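Local coordinates for TagI restriction endonuclease (Thermocrispum agreste, PDB 6GHS), which probably recognises modified cytosine in DNA through an SRA domain and cleaves the DNA with an HNH nuclease domain, at residues 95-99 against 219-224. Residues are numbered along the deposited sequence.
Sequences VRSQL and VDVGPY
Val221 CG1 lies at the apolar centre, 3.5 Å from Val95 CG1 and 3.8 Å from Leu99 CD1. Leu99 CD1 also meets Val219 CG2 at 3.6 Å. Val95 (t) and Leu99 (mt) sit one turn apart on helix 89-100, joined by Leu99 N to Val95 O at 2.9 Å, and both point toward 219-224. The nearest CA pairs are Val95 with Val221 (6.8 Å) and Leu99 with Tyr224 (7.3 Å).

Segment 219-224 forms the turn of the β-hairpin between strands 217-218 and 223-229 and the first two residues of strand 223-229. Asp220 and Val221 are helical, as in a type I turn, and Val219 N bonds Gly222 O at 2.8 Å. Gly222 (phi 155°, psi -154°) has a backbone that would jam a CB. Farther along, Leu99 CB touches Tyr224 CD1 at 3.9 Å, and Tyr224 OH bonds Gln226.

Asp220 bonds His133 of the SRA domain, and Asn259 of the second subunit packs on Leu99 and Val219. At the polar edge, Arg96 (tppt) reaches out to Pro223 O, donating from NH2 at 2.8 Å and NH1 at 3.1 Å. NH1 also pairs with Glu100. The contact therefore joins an SRA helix to the HNH-region hairpin through aliphatic packing and two arginine hydrogen bonds converging on one carbonyl oxygen.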
ATOM      1  N   VAL A  95     -13.855  -9.187   4.722  1.00 28.90           N
ATOM      2  CA  VAL A  95     -13.031  -9.098   3.513  1.00 29.73           C
ATOM      3  C   VAL A  95     -13.167  -7.708   2.914  1.00 29.54           C
ATOM      4  O   VAL A  95     -12.195  -7.126   2.442  1.00 30.52           O
ATOM      5  CB  VAL A  95     -13.427 -10.132   2.437  1.00 30.68           C
ATOM      6  CG1 VAL A  95     -12.577  -9.947   1.181  1.00 30.25           C
ATOM      7  CG2 VAL A  95     -13.289 -11.556   2.975  1.00 31.53           C
ATOM      8  N   ARG A  96     -14.389  -7.197   2.918  1.00 29.02           N
ATOM      9  CA  ARG A  96     -14.669  -5.871   2.414  1.00 29.07           C
ATOM     10  C   ARG A  96     -13.948  -4.820   3.253  1.00 28.90           C
ATOM     11  O   ARG A  96     -13.567  -3.797   2.732  1.00 29.23           O
ATOM     12  CB  ARG A  96     -16.184  -5.645   2.390  1.00 29.89           C
ATOM     13  CG  ARG A  96     -16.673  -4.288   1.927  1.00 30.97           C
ATOM     14  CD  ARG A  96     -16.158  -3.903   0.556  1.00 32.62           C
ATOM     15  NE  ARG A  96     -16.579  -4.800  -0.519  1.00 33.92           N
ATOM     16  CZ  ARG A  96     -16.082  -4.769  -1.762  1.00 36.17           C
ATOM     17  NH1 ARG A  96     -15.130  -3.891  -2.103  1.00 37.88           N
ATOM     18  NH2 ARG A  96     -16.527  -5.627  -2.681  1.00 36.59           N
ATOM     19  N   SER A  97     -13.748  -5.071   4.543  1.00 29.11           N
ATOM     20  CA  SER A  97     -12.928  -4.177   5.368  1.00 29.77           C
ATOM     21  C   SER A  97     -11.477  -4.188   4.926  1.00 29.47           C
ATOM     22  O   SER A  97     -10.848  -3.138   4.833  1.00 30.05           O
ATOM     23  CB  SER A  97     -13.014  -4.538   6.856  1.00 30.64           C
ATOM     24  OG  SER A  97     -14.156  -3.946   7.448  1.00 31.47           O
ATOM     25  N   GLN A  98     -10.960  -5.385   4.676  1.00 29.72           N
ATOM     26  CA  GLN A  98      -9.604  -5.583   4.178  1.00 29.58           C
ATOM     27  C   GLN A  98      -9.399  -4.813   2.871  1.00 29.61           C
ATOM     28  O   GLN A  98      -8.440  -4.057   2.743  1.00 29.86           O
ATOM     29  CB  GLN A  98      -9.351  -7.076   3.959  1.00 29.95           C
ATOM     30  CG  GLN A  98      -7.921  -7.450   3.593  1.00 30.66           C
ATOM     31  CD  GLN A  98      -7.844  -8.495   2.483  1.00 30.16           C
ATOM     32  OE1 GLN A  98      -8.105  -9.682   2.702  1.00 29.31           O
ATOM     33  NE2 GLN A  98      -7.471  -8.053   1.287  1.00 30.01           N
ATOM     34  N   LEU A  99     -10.316  -4.974   1.923  1.00 29.33           N
ATOM     35  CA  LEU A  99     -10.186  -4.322   0.618  1.00 30.36           C
ATOM     36  C   LEU A  99     -10.319  -2.791   0.645  1.00 31.75           C
ATOM     37  O   LEU A  99      -9.546  -2.093  -0.020  1.00 33.22           O
ATOM     38  CB  LEU A  99     -11.202  -4.884  -0.367  1.00 30.08           C
ATOM     39  CG  LEU A  99     -11.061  -6.367  -0.705  1.00 31.04           C
ATOM     40  CD1 LEU A  99     -12.154  -6.747  -1.700  1.00 31.73           C
ATOM     41  CD2 LEU A  99      -9.682  -6.740  -1.241  1.00 30.44           C
ATOM     42  N   VAL A 219     -12.988  -9.803  -7.319  1.00 29.43           N
ATOM     43  CA  VAL A 219     -12.312 -10.721  -6.397  1.00 29.18           C
ATOM     44  C   VAL A 219     -13.352 -11.649  -5.737  1.00 28.08           C
ATOM     45  O   VAL A 219     -14.548 -11.619  -6.110  1.00 27.85           O
ATOM     46  CB  VAL A 219     -11.426  -9.962  -5.367  1.00 29.86           C
ATOM     47  CG1 VAL A 219     -10.367  -9.143  -6.082  1.00 29.84           C
ATOM     48  CG2 VAL A 219     -12.235  -9.054  -4.452  1.00 29.91           C
ATOM     49  N   ASP A 220     -12.902 -12.479  -4.789  1.00 26.91           N
ATOM     50  CA  ASP A 220     -13.765 -13.503  -4.180  1.00 27.37           C
ATOM     51  C   ASP A 220     -15.042 -12.946  -3.594  1.00 27.41           C
ATOM     52  O   ASP A 220     -16.110 -13.461  -3.864  1.00 28.36           O
ATOM     53  CB  ASP A 220     -13.029 -14.391  -3.151  1.00 27.55           C
ATOM     54  CG  ASP A 220     -12.385 -13.608  -2.000  1.00 27.57           C
ATOM     55  OD1 ASP A 220     -12.330 -12.370  -2.034  1.00 28.04           O
ATOM     56  OD2 ASP A 220     -11.912 -14.256  -1.050  1.00 27.59           O
ATOM     57  N   VAL A 221     -14.935 -11.877  -2.826  1.00 27.93           N
ATOM     58  CA  VAL A 221     -16.104 -11.307  -2.176  1.00 29.51           C
ATOM     59  C   VAL A 221     -16.966 -10.432  -3.088  1.00 28.93           C
ATOM     60  O   VAL A 221     -18.141 -10.237  -2.803  1.00 29.49           O
ATOM     61  CB  VAL A 221     -15.719 -10.543  -0.883  1.00 31.26           C
ATOM     62  CG1 VAL A 221     -15.049  -9.209  -1.179  1.00 31.46           C
ATOM     63  CG2 VAL A 221     -16.942 -10.327   0.001  1.00 32.84           C
ATOM     64  N   GLY A 222     -16.397  -9.902  -4.167  1.00 28.92           N
ATOM     65  CA  GLY A 222     -17.137  -8.991  -5.027  1.00 29.80           C
ATOM     66  C   GLY A 222     -16.244  -8.049  -5.798  1.00 30.84           C
ATOM     67  O   GLY A 222     -15.102  -8.402  -6.041  1.00 31.36           O
ATOM     68  N   PRO A 223     -16.760  -6.847  -6.188  1.00 33.09           N
ATOM     69  CA  PRO A 223     -16.011  -5.853  -6.979  1.00 32.46           C
ATOM     70  C   PRO A 223     -14.971  -5.110  -6.169  1.00 31.65           C
ATOM     71  O   PRO A 223     -15.142  -4.952  -4.963  1.00 32.64           O
ATOM     72  CB  PRO A 223     -17.088  -4.848  -7.422  1.00 33.63           C
ATOM     73  CG  PRO A 223     -18.402  -5.431  -7.030  1.00 34.95           C
ATOM     74  CD  PRO A 223     -18.120  -6.353  -5.889  1.00 34.65           C
ATOM     75  N   TYR A 224     -13.931  -4.628  -6.845  1.00 30.21           N
ATOM     76  CA  TYR A 224     -12.815  -3.952  -6.201  1.00 29.90           C
ATOM     77  C   TYR A 224     -12.302  -2.758  -7.013  1.00 30.79           C
ATOM     78  O   TYR A 224     -12.112  -2.855  -8.221  1.00 32.51           O
ATOM     79  CB  TYR A 224     -11.662  -4.932  -6.003  1.00 29.54           C
ATOM     80  CG  TYR A 224     -10.448  -4.244  -5.448  1.00 29.56           C
ATOM     81  CD1 TYR A 224     -10.354  -3.964  -4.095  1.00 29.51           C
ATOM     82  CD2 TYR A 224      -9.425  -3.810  -6.278  1.00 29.29           C
ATOM     83  CE1 TYR A 224      -9.259  -3.306  -3.571  1.00 29.26           C
ATOM     84  CE2 TYR A 224      -8.333  -3.143  -5.757  1.00 29.25           C
ATOM     85  CZ  TYR A 224      -8.259  -2.901  -4.402  1.00 28.84           C
ATOM     86  OH  TYR A 224      -7.193  -2.243  -3.879  1.00 28.44           O
TER